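Long-range contacts in protein toll (Drosophila melanogaster, PDB 4LXR), which serves as the extracellular, leucine-rich-repeat part of the receptor for the cytokine spaetzle C-106, which activates Toll signalling in antifungal immunity and embryonic dorsal-ventral patterning: residues 200-205 and 222-227; 483-488 and 505-510; 36-41 and 58-63; 626-631 and 646-651. All coordinates share one frame; numbering follows the deposited sequence.

Interaction 1 (200-205 and 222-227)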
# COMPACT_ATOMS: atom_id res chain seq x y z
N ASN A 200 -21.33 18.70 23.77
CA ASN A 200 -20.08 17.96 23.88
C ASN A 200 -19.45 18.02 25.26
O ASN A 200 -19.07 19.09 25.73
CB ASN A 200 -19.06 18.43 22.82
CG ASN A 200 -19.25 17.75 21.49
OD1 ASN A 200 -20.20 16.99 21.32
ND2 ASN A 200 -18.35 18.00 20.53
N LEU A 201 -19.29 16.85 25.89
CA LEU A 201 -18.82 16.79 27.27
C LEU A 201 -17.75 15.73 27.42
O LEU A 201 -17.52 15.24 28.52
CB LEU A 201 -19.97 16.47 28.22
CG LEU A 201 -21.07 17.55 28.29
CD1 LEU A 201 -22.37 17.03 28.93
CD2 LEU A 201 -20.55 18.76 29.05
N TRP A 202 -17.09 15.40 26.31
CA TRP A 202 -16.10 14.30 26.31
C TRP A 202 -14.88 14.67 27.13
O TRP A 202 -14.59 15.87 27.33
CB TRP A 202 -15.70 13.90 24.87
CG TRP A 202 -15.31 15.09 24.03
CD1 TRP A 202 -16.15 15.94 23.38
CD2 TRP A 202 -13.98 15.56 23.78
NE1 TRP A 202 -15.43 16.91 22.71
CE2 TRP A 202 -14.09 16.70 22.95
CE3 TRP A 202 -12.71 15.12 24.15
CZ2 TRP A 202 -12.98 17.42 22.51
CZ3 TRP A 202 -11.60 15.83 23.70
CH2 TRP A 202 -11.75 16.96 22.89
N SER A 203 -14.18 13.65 27.63
CA SER A 203 -12.94 13.83 28.40
C SER A 203 -13.17 14.73 29.60
O SER A 203 -12.41 15.68 29.82
CB SER A 203 -11.81 14.38 27.53
OG SER A 203 -11.37 13.41 26.59
N ASN A 204 -14.23 14.44 30.34
CA ASN A 204 -14.46 15.06 31.62
C ASN A 204 -14.46 13.97 32.67
O ASN A 204 -13.88 12.91 32.45
CB ASN A 204 -15.77 15.85 31.60
CG ASN A 204 -15.59 17.22 30.99
OD1 ASN A 204 -14.98 18.09 31.62
ND2 ASN A 204 -16.06 17.42 29.74
N GLN A 205 -15.09 14.19 33.82
CA GLN A 205 -15.13 13.12 34.81
C GLN A 205 -16.53 13.01 35.38
O GLN A 205 -16.74 13.05 36.60
CB GLN A 205 -14.01 13.27 35.88
CG GLN A 205 -13.94 14.65 36.57
CD GLN A 205 -12.76 14.79 37.54
OE1 GLN A 205 -11.69 15.27 37.18
NE2 GLN A 205 -12.96 14.37 38.78
N GLY A 222 -27.53 15.99 19.85
CA GLY A 222 -26.29 15.27 20.03
C GLY A 222 -25.73 15.39 21.43
O GLY A 222 -25.60 16.49 21.98
N ILE A 223 -25.41 14.25 22.03
CA ILE A 223 -24.68 14.25 23.29
C ILE A 223 -23.45 13.33 23.23
O ILE A 223 -23.54 12.15 22.85
CB ILE A 223 -25.56 13.89 24.50
CG1 ILE A 223 -24.70 13.91 25.77
CG2 ILE A 223 -26.24 12.52 24.35
CD1 ILE A 223 -25.48 13.61 27.01
N ASP A 224 -22.31 13.87 23.61
CA ASP A 224 -21.08 13.12 23.51
C ASP A 224 -20.39 13.12 24.85
O ASP A 224 -19.92 14.14 25.29
CB ASP A 224 -20.18 13.72 22.43
CG ASP A 224 -18.92 12.89 22.18
OD1 ASP A 224 -18.48 12.14 23.08
OD2 ASP A 224 -18.35 13.00 21.07
N ILE A 225 -20.33 11.95 25.47
CA ILE A 225 -19.74 11.80 26.77
C ILE A 225 -18.65 10.74 26.76
O ILE A 225 -18.41 10.08 27.77
CB ILE A 225 -20.80 11.46 27.87
CG1 ILE A 225 -21.67 10.27 27.46
CG2 ILE A 225 -21.68 12.67 28.14
CD1 ILE A 225 -22.71 9.85 28.53
N HIS A 226 -17.98 10.59 25.62
CA HIS A 226 -16.86 9.67 25.54
C HIS A 226 -15.72 10.05 26.49
O HIS A 226 -15.57 11.21 26.83
CB HIS A 226 -16.40 9.41 24.08
CG HIS A 226 -15.50 10.47 23.49
ND1 HIS A 226 -15.97 11.46 22.65
CD2 HIS A 226 -14.15 10.61 23.50
CE1 HIS A 226 -14.96 12.20 22.23
NE2 HIS A 226 -13.84 11.70 22.73
N ASP A 227 -14.99 9.03 26.95
CA ASP A 227 -13.86 9.20 27.87
C ASP A 227 -14.21 10.02 29.13
O ASP A 227 -13.60 11.06 29.40
CB ASP A 227 -12.66 9.83 27.14
CG ASP A 227 -11.46 10.01 28.04
OD1 ASP A 227 -11.22 9.13 28.90
OD2 ASP A 227 -10.78 11.05 27.92
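Two consecutive leucine-rich repeats, LRR 3 and LRR 4, meet where their short parallel strands run out: Asn200 and Asp224 form the bridge between them, and the chains turn off side by side through Trp202 and His226. Leu201 N donates to Asp224 O at 2.8 Å and, two residues on, Ser203 N donates to His226 O at 2.9 Å. The indole of Trp202 and the imidazole of His226 lie side by side, pointing the same way. Their planes are only 3° apart, yet they are slid so far that they barely overlap; it is Trp202 CB that sits over the imidazole face, 3.4 Å from the centroid of the His226 ring. Both rings leave the backbone with CG wedged between N and the carbonyl carbon (chi1 50° for Trp202, 81° for His226). Asp224 fixes the turn of the imidazole: its OD1 accepts His226 ND1 at 2.6 Å and also His226 N at 3.0 Å, the latter an Asx turn. The leucine-rich-repeat signature shows in Asn204, the buried asparagine of its repeat, whose ND2 reaches Leu201 O at 2.9 Å from above the carbonyl plane and also bonds Phe177 O, while OD1 takes Leu182 N. Ser203 OG donates to Asp227 OD2 at 2.8 Å, on the anti lone pair. Spaetzle docks here: Gln62 N of one spaetzle C-106 chain bonds Asp224 OD2, Pro61 of that chain packs on Trp202 and His226, and Ala58 of the other spaetzle chain rests on Ser203 and Asp227.

Interaction 2 (483-488 and 505-510). With NAG (2-acetamido-2-deoxy-beta-D-glucopyranose), chain M.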
# COMPACT_ATOMS: atom_id res chain seq x y z
N SER A 483 3.99 -24.25 -10.05
CA SER A 483 5.35 -24.79 -10.21
C SER A 483 5.91 -24.69 -11.64
O SER A 483 7.10 -24.90 -11.85
CB SER A 483 5.42 -26.23 -9.70
OG SER A 483 4.53 -27.05 -10.43
N SER A 484 5.07 -24.36 -12.61
CA SER A 484 5.54 -24.22 -13.98
C SER A 484 4.54 -23.46 -14.85
O SER A 484 3.35 -23.43 -14.54
CB SER A 484 5.84 -25.59 -14.60
OG SER A 484 4.64 -26.32 -14.79
N LEU A 485 5.03 -22.85 -15.93
CA LEU A 485 4.17 -22.11 -16.84
C LEU A 485 4.34 -22.57 -18.29
O LEU A 485 5.45 -22.91 -18.71
CB LEU A 485 4.41 -20.60 -16.72
CG LEU A 485 4.08 -19.92 -15.39
CD1 LEU A 485 4.62 -18.50 -15.38
CD2 LEU A 485 2.57 -19.91 -15.12
N GLY A 486 3.24 -22.58 -19.03
CA GLY A 486 3.25 -22.75 -20.48
C GLY A 486 2.62 -21.49 -21.05
O GLY A 486 2.16 -20.64 -20.30
N TYR A 487 2.59 -21.34 -22.37
CA TYR A 487 2.02 -20.13 -22.93
C TYR A 487 0.52 -20.07 -22.67
O TYR A 487 -0.06 -19.00 -22.58
CB TYR A 487 2.34 -19.99 -24.43
CG TYR A 487 1.55 -20.91 -25.32
CD1 TYR A 487 1.99 -22.21 -25.59
CD2 TYR A 487 0.36 -20.49 -25.91
CE1 TYR A 487 1.27 -23.06 -26.41
CE2 TYR A 487 -0.37 -21.33 -26.73
CZ TYR A 487 0.10 -22.61 -26.98
OH TYR A 487 -0.63 -23.45 -27.80
N GLU A 488 -0.10 -21.24 -22.52
CA GLU A 488 -1.53 -21.33 -22.21
C GLU A 488 -1.87 -20.74 -20.84
O GLU A 488 -3.00 -20.32 -20.61
CB GLU A 488 -2.01 -22.78 -22.26
CG GLU A 488 -1.85 -23.45 -23.61
CD GLU A 488 -0.71 -24.46 -23.63
OE1 GLU A 488 0.23 -24.34 -22.80
OE2 GLU A 488 -0.75 -25.38 -24.47
N ASN A 505 6.06 -17.65 -6.29
CA ASN A 505 5.50 -18.98 -6.42
C ASN A 505 6.62 -20.03 -6.42
O ASN A 505 7.70 -19.78 -5.87
CB ASN A 505 4.61 -19.06 -7.66
CG ASN A 505 3.18 -18.61 -7.37
OD1 ASN A 505 2.26 -19.42 -7.26
ND2 ASN A 505 2.99 -17.30 -7.20
N LYS A 506 6.35 -21.19 -7.01
CA LYS A 506 7.34 -22.27 -7.05
C LYS A 506 7.73 -22.57 -8.49
O LYS A 506 8.05 -23.70 -8.84
CB LYS A 506 6.76 -23.53 -6.39
CG LYS A 506 6.34 -23.35 -4.92
CD LYS A 506 7.55 -23.19 -4.01
CE LYS A 506 7.20 -23.41 -2.54
NZ LYS A 506 6.95 -22.12 -1.81
N ILE A 507 7.71 -21.53 -9.32
CA ILE A 507 7.89 -21.65 -10.77
C ILE A 507 9.33 -22.02 -11.12
O ILE A 507 10.21 -21.16 -11.12
CB ILE A 507 7.47 -20.34 -11.49
CG1 ILE A 507 5.97 -20.09 -11.26
CG2 ILE A 507 7.79 -20.40 -12.98
CD1 ILE A 507 5.50 -18.69 -11.65
N ARG A 508 9.56 -23.29 -11.42
CA ARG A 508 10.91 -23.77 -11.74
C ARG A 508 11.16 -23.86 -13.24
O ARG A 508 12.27 -23.58 -13.70
CB ARG A 508 11.18 -25.10 -11.02
CG ARG A 508 11.34 -24.90 -9.53
CD ARG A 508 11.71 -26.16 -8.77
NE ARG A 508 11.97 -25.85 -7.37
CZ ARG A 508 11.03 -25.72 -6.44
NH1 ARG A 508 9.75 -25.88 -6.76
NH2 ARG A 508 11.36 -25.43 -5.19
N ARG A 509 10.13 -24.22 -14.00
CA ARG A 509 10.23 -24.17 -15.45
C ARG A 509 9.18 -23.24 -16.06
O ARG A 509 8.07 -23.11 -15.55
CB ARG A 509 10.10 -25.56 -16.08
CG ARG A 509 10.30 -25.59 -17.60
CD ARG A 509 10.29 -27.01 -18.10
NE ARG A 509 11.34 -27.78 -17.43
CZ ARG A 509 11.39 -29.10 -17.40
NH1 ARG A 509 10.44 -29.81 -18.00
NH2 ARG A 509 12.37 -29.71 -16.77
N ILE A 510 9.59 -22.58 -17.13
CA ILE A 510 8.72 -21.82 -18.01
C ILE A 510 9.00 -22.29 -19.44
O ILE A 510 10.03 -21.95 -20.02
CB ILE A 510 9.00 -20.32 -17.95
CG1 ILE A 510 8.72 -19.78 -16.54
CG2 ILE A 510 8.17 -19.59 -19.00
CD1 ILE A 510 8.91 -18.30 -16.41
C1 NAG M . 2.75 -25.17 -1.22
C2 NAG M . 3.34 -25.19 0.21
C3 NAG M . 2.42 -25.94 1.19
C4 NAG M . 1.92 -27.27 0.63
C5 NAG M . 1.54 -27.15 -0.85
C6 NAG M . 0.19 -27.73 -1.16
C7 NAG M . 5.74 -25.09 0.73
C8 NAG M . 7.05 -25.80 0.66
N2 NAG M . 4.68 -25.75 0.23
O3 NAG M . 1.33 -25.12 1.59
O4 NAG M . 2.90 -28.29 0.80
O5 NAG M . 1.49 -25.77 -1.21
O6 NAG M . 0.02 -27.90 -2.56
O7 NAG M . 5.63 -23.96 1.21
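The flat carbonyl group of Ser483 is met on one face by the backbone of 505-510: Arg508 N stands above its plane, 45° out of it, and donates to Ser483 O at 3.0 Å. The carbonyl of Arg509 is approached closer to its plane, with Leu485 N tilted 20° from it and 3.1 Å from Arg509 O. Alpha carbons add to the seam, Ser483 CA lying 3.2 Å from Lys506 O. The two short parallel strands divide their side chains, Ser484 and Arg509 on one face and Leu485 and Ile510 on the other. On the inner side Leu485 crosses Ile507 obliquely, their CD1 methyls 3.8 Å apart, and Leu485 CB approaches Ile510 CG1 at 4.4 Å. Lys506 leads off the other way, its chain bent at chi2 and chi4; its CE lies 4.0 Å from both N-acetyl carbons, C7 and C8, of a protein-attached GlcNAc, and its NZ stays 3.8 Å from the sugar O7. Behind it, the side chain of Asn505 bonds Leu477 O and Ile482 N of the preceding turn. Buried leucine and isoleucine beneath an exposed polar rim, following the repeat asparagine, is the arrangement of stacked leucine-rich repeats, here LRR 14 and LRR 15.

Interaction 3 (36-41 and 58-63)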
# COMPACT_ATOMS: atom_id res chain seq x y z
N PRO A 36 9.73 37.89 17.01
CA PRO A 36 8.84 39.06 16.99
C PRO A 36 7.79 39.01 18.09
O PRO A 36 7.32 37.93 18.46
CB PRO A 36 8.18 38.98 15.61
CG PRO A 36 8.32 37.57 15.19
CD PRO A 36 9.62 37.10 15.77
N THR A 37 7.43 40.18 18.60
CA THR A 37 6.40 40.31 19.62
C THR A 37 5.07 39.88 19.03
O THR A 37 4.26 39.21 19.69
CB THR A 37 6.30 41.76 20.13
OG1 THR A 37 7.60 42.22 20.54
CG2 THR A 37 5.40 41.85 21.31
N PHE A 38 4.86 40.26 17.77
CA PHE A 38 3.64 39.94 17.05
C PHE A 38 3.93 39.39 15.68
O PHE A 38 4.82 39.87 14.98
CB PHE A 38 2.74 41.16 16.92
CG PHE A 38 2.32 41.72 18.24
CD1 PHE A 38 1.30 41.12 18.97
CD2 PHE A 38 2.95 42.83 18.77
CE1 PHE A 38 0.91 41.63 20.18
CE2 PHE A 38 2.56 43.34 20.00
CZ PHE A 38 1.54 42.74 20.70
N ARG A 39 3.17 38.38 15.30
CA ARG A 39 3.21 37.87 13.95
C ARG A 39 1.77 37.76 13.52
O ARG A 39 1.02 36.96 14.06
CB ARG A 39 3.89 36.50 13.90
CG ARG A 39 4.12 35.99 12.50
CD ARG A 39 4.74 34.60 12.50
NE ARG A 39 5.89 34.50 13.39
CZ ARG A 39 7.16 34.66 13.01
NH1 ARG A 39 7.44 34.94 11.75
NH2 ARG A 39 8.14 34.55 13.90
N LEU A 40 1.38 38.58 12.55
CA LEU A 40 -0.00 38.59 12.10
C LEU A 40 -0.15 37.94 10.74
O LEU A 40 0.60 38.22 9.81
CB LEU A 40 -0.55 40.01 12.03
CG LEU A 40 -0.82 40.75 13.34
CD1 LEU A 40 0.42 41.53 13.78
CD2 LEU A 40 -1.97 41.69 13.10
N THR A 41 -1.14 37.06 10.62
CA THR A 41 -1.48 36.49 9.32
C THR A 41 -2.85 36.99 8.92
O THR A 41 -3.84 36.79 9.63
CB THR A 41 -1.48 34.96 9.37
OG1 THR A 41 -0.19 34.49 9.78
CG2 THR A 41 -1.81 34.38 8.00
N THR A 58 2.22 45.78 28.38
CA THR A 58 2.71 46.94 27.66
C THR A 58 3.27 46.61 26.26
O THR A 58 3.43 47.50 25.43
CB THR A 58 3.79 47.72 28.46
OG1 THR A 58 5.02 46.98 28.47
CG2 THR A 58 3.32 47.94 29.88
N ASP A 59 3.58 45.33 26.00
CA ASP A 59 4.10 44.93 24.69
C ASP A 59 3.11 45.20 23.55
O ASP A 59 3.52 45.32 22.40
CB ASP A 59 4.51 43.45 24.68
CG ASP A 59 5.77 43.18 25.46
OD1 ASP A 59 6.49 44.14 25.81
OD2 ASP A 59 6.06 41.99 25.72
N TYR A 60 1.82 45.30 23.88
CA TYR A 60 0.80 45.63 22.87
C TYR A 60 1.06 46.96 22.15
O TYR A 60 0.45 47.26 21.13
CB TYR A 60 -0.61 45.61 23.48
CG TYR A 60 -1.15 44.22 23.69
CD1 TYR A 60 -1.37 43.36 22.62
CD2 TYR A 60 -1.47 43.76 24.97
CE1 TYR A 60 -1.86 42.08 22.81
CE2 TYR A 60 -1.98 42.49 25.17
CZ TYR A 60 -2.17 41.65 24.08
OH TYR A 60 -2.67 40.38 24.28
N GLN A 61 1.99 47.75 22.70
CA GLN A 61 2.44 49.00 22.10
C GLN A 61 3.15 48.74 20.77
O GLN A 61 3.25 49.63 19.93
CB GLN A 61 3.42 49.67 23.06
CG GLN A 61 3.65 51.14 22.84
CD GLN A 61 4.55 51.74 23.92
OE1 GLN A 61 5.09 51.01 24.75
NE2 GLN A 61 4.69 53.07 23.91
N GLN A 62 3.64 47.52 20.59
CA GLN A 62 4.38 47.20 19.38
C GLN A 62 3.48 46.65 18.28
O GLN A 62 3.96 46.08 17.31
CB GLN A 62 5.52 46.22 19.68
CG GLN A 62 6.51 46.74 20.70
CD GLN A 62 7.36 45.65 21.30
OE1 GLN A 62 7.91 44.80 20.59
NE2 GLN A 62 7.49 45.66 22.63
N LEU A 63 2.17 46.79 18.45
CA LEU A 63 1.21 46.39 17.43
C LEU A 63 1.44 47.29 16.23
O LEU A 63 1.87 48.42 16.40
CB LEU A 63 -0.22 46.60 17.94
CG LEU A 63 -1.25 45.50 18.24
CD1 LEU A 63 -0.69 44.09 18.32
CD2 LEU A 63 -2.00 45.88 19.53
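One side-chain hydrogen bond joins the segments: Thr37 OG1 donates to Gln62 OE1 at 2.6 Å, standing 43° out of the plane of the amide carbonyl. Thr37 holds its OG1 anti to its own carbonyl carbon (chi1 -53°), which sets CG2 anti to the backbone N, against Asp59 CB at 3.8 Å. The remaining contacts gather round the Phe38 ring. Over one face, above the centre, lies Leu63 CD1, a CH-pi contact 3.4 Å from the Phe38 centroid. At the rim, in the ring plane, Phe38 CE2 meets Asp59 O at 3.3 Å, an oxygen already bonded to Gln62 N within the 3-10 turn. Tyr60 makes the aromatic contact: its CD1 comes to 3.5 Å from Phe38 CZ, but the rings, 29° apart in plane, are slid so far that they scarcely overlap. An alanine in place of Phe38 would probably open a gap between strand and turn and leave Leu63 CD1 and Tyr60 CD1 without the ring they pack on. This is the disulfide-bonded amino-terminal part of the ectodomain, preceding LRR 1. Thr37 and Phe38 form a classic beta bulge opposite Cys29, where strand 38-43 begins, flanked by the antiparallel strands 24-29 and 47-52; helix 88-94 packs against two of the same residues, Ile91 on Tyr60 and Tyr94 on Leu63.

Interaction 4 (626-631 and 646-651)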
# COMPACT_ATOMS: atom_id res chain seq x y z
N GLY A 626 42.22 -37.58 -19.79
CA GLY A 626 43.61 -37.44 -20.22
C GLY A 626 44.36 -38.75 -20.41
O GLY A 626 45.57 -38.76 -20.57
N ASN A 627 43.62 -39.86 -20.42
CA ASN A 627 44.23 -41.18 -20.43
C ASN A 627 43.68 -42.10 -21.52
O ASN A 627 43.97 -43.29 -21.54
CB ASN A 627 44.00 -41.85 -19.07
CG ASN A 627 42.52 -42.02 -18.74
OD1 ASN A 627 41.66 -41.39 -19.36
ND2 ASN A 627 42.22 -42.86 -17.74
N LEU A 628 42.86 -41.56 -22.42
CA LEU A 628 42.23 -42.40 -23.43
C LEU A 628 43.15 -42.71 -24.60
O LEU A 628 43.83 -41.82 -25.14
CB LEU A 628 40.92 -41.78 -23.93
CG LEU A 628 39.82 -41.59 -22.87
CD1 LEU A 628 38.51 -41.22 -23.55
CD2 LEU A 628 39.67 -42.82 -21.99
N THR A 629 43.18 -43.98 -24.99
CA THR A 629 43.93 -44.42 -26.15
C THR A 629 42.98 -44.65 -27.33
O THR A 629 43.38 -44.62 -28.49
CB THR A 629 44.75 -45.70 -25.86
OG1 THR A 629 43.88 -46.75 -25.43
CG2 THR A 629 45.77 -45.43 -24.76
N HIS A 630 41.70 -44.84 -27.01
CA HIS A 630 40.68 -45.04 -28.03
C HIS A 630 39.45 -44.19 -27.76
O HIS A 630 39.20 -43.77 -26.63
CB HIS A 630 40.26 -46.51 -28.09
CG HIS A 630 41.34 -47.43 -28.55
ND1 HIS A 630 42.09 -48.19 -27.68
CD2 HIS A 630 41.80 -47.72 -29.79
CE1 HIS A 630 42.97 -48.91 -28.36
NE2 HIS A 630 42.82 -48.63 -29.65
N VAL A 631 38.68 -43.93 -28.82
CA VAL A 631 37.41 -43.25 -28.69
C VAL A 631 36.41 -44.20 -28.04
O VAL A 631 36.13 -45.28 -28.57
CB VAL A 631 36.87 -42.81 -30.06
CG1 VAL A 631 35.44 -42.28 -29.92
CG2 VAL A 631 37.79 -41.76 -30.67
N LEU A 646 32.56 -33.83 -30.30
CA LEU A 646 33.26 -34.85 -29.54
C LEU A 646 34.57 -34.27 -29.05
O LEU A 646 35.51 -34.11 -29.81
CB LEU A 646 33.49 -36.09 -30.40
CG LEU A 646 34.27 -37.26 -29.82
CD1 LEU A 646 33.64 -37.79 -28.50
CD2 LEU A 646 34.30 -38.34 -30.88
N HIS A 647 34.59 -33.93 -27.77
CA HIS A 647 35.75 -33.30 -27.15
C HIS A 647 36.65 -34.32 -26.48
O HIS A 647 36.31 -34.91 -25.45
CB HIS A 647 35.29 -32.20 -26.17
CG HIS A 647 34.83 -30.95 -26.86
ND1 HIS A 647 35.68 -29.92 -27.19
CD2 HIS A 647 33.60 -30.57 -27.29
CE1 HIS A 647 35.00 -28.96 -27.79
NE2 HIS A 647 33.73 -29.33 -27.85
N LEU A 648 37.81 -34.54 -27.09
CA LEU A 648 38.76 -35.54 -26.64
C LEU A 648 40.15 -34.93 -26.46
O LEU A 648 41.16 -35.63 -26.49
CB LEU A 648 38.80 -36.72 -27.61
CG LEU A 648 37.51 -37.55 -27.71
CD1 LEU A 648 37.57 -38.57 -28.84
CD2 LEU A 648 37.21 -38.24 -26.39
N GLU A 649 40.18 -33.61 -26.26
CA GLU A 649 41.43 -32.87 -26.06
C GLU A 649 42.35 -33.43 -24.99
O GLU A 649 41.91 -33.88 -23.92
CB GLU A 649 41.15 -31.39 -25.73
CG GLU A 649 40.51 -30.60 -26.84
CD GLU A 649 38.99 -30.60 -26.76
OE1 GLU A 649 38.38 -29.63 -27.25
OE2 GLU A 649 38.42 -31.58 -26.21
N ASN A 650 43.65 -33.36 -25.28
CA ASN A 650 44.71 -33.75 -24.35
C ASN A 650 44.56 -35.15 -23.75
O ASN A 650 44.83 -35.36 -22.57
CB ASN A 650 44.91 -32.68 -23.27
CG ASN A 650 45.31 -31.31 -23.86
OD1 ASN A 650 44.81 -30.27 -23.44
ND2 ASN A 650 46.21 -31.33 -24.85
N ASN A 651 44.12 -36.10 -24.56
CA ASN A 651 44.19 -37.51 -24.18
C ASN A 651 45.43 -38.15 -24.83
O ASN A 651 46.40 -37.44 -25.13
CB ASN A 651 42.89 -38.23 -24.57
CG ASN A 651 41.76 -37.97 -23.58
OD1 ASN A 651 41.55 -38.75 -22.65
ND2 ASN A 651 41.03 -36.88 -23.78
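Asn651 and Leu628 each set CG anti to the carbonyl carbon (chi1 -79° and -62°), and their side chains lie side by side, pointing the same way. The amide oxygen meets the 626-631 backbone: Leu628 N donates to Asn651 OD1 at 3.1 Å, in the carbonyl plane and on a lone pair, while Leu628 CG presses against the same OD1 at 3.3 Å. The other half of the amide turns inward, Asn651 ND2 donating to Leu648 O at 3.0 Å from above the carbonyl plane and also to Cys623 O. This ties down the type II turn from Leu648 to Asn651. An alanine at Asn651 would probably leave Leu628 N and Cys623 O without their mates and let the two loops shift apart. Gly626, with positive phi, brings its CA to 3.4 Å from Asn650 O. Farther along, Val631 crosses Leu648 at about a right angle, CG2 to CD1 3.7 Å, and Val631 CG1 lies 4.2 Å from Leu646 CD2. The contact joins the amino-terminal cap of the second leucine-rich block to LRR 16: 626-631 belongs to the loop that follows strand 618-622, whereas the other segment starts at the end of strand 643-647, which runs between 618-622 and 669-671.

Interactions 1, 2 and 4 recur on the same leucine-rich plan, each with a repeat asparagine binding backbone, whereas interaction 3 lies in the amino-terminal region and joins a strand to a 3-10 turn through an aromatic side chain. Interaction 1 is the buried one and belongs to the ligand-binding surface, where polar and aromatic groups prevail; interactions 2, 3 and 4 are partly buried, interaction 2 with an apolar inner side and an exposed edge by a glycan. Interactions 1 and 3 reach the same run of strands, their centres about 37 Å apart, while interaction 4, about 94 Å by centres from interaction 1, belongs to the separate carboxy-terminal block.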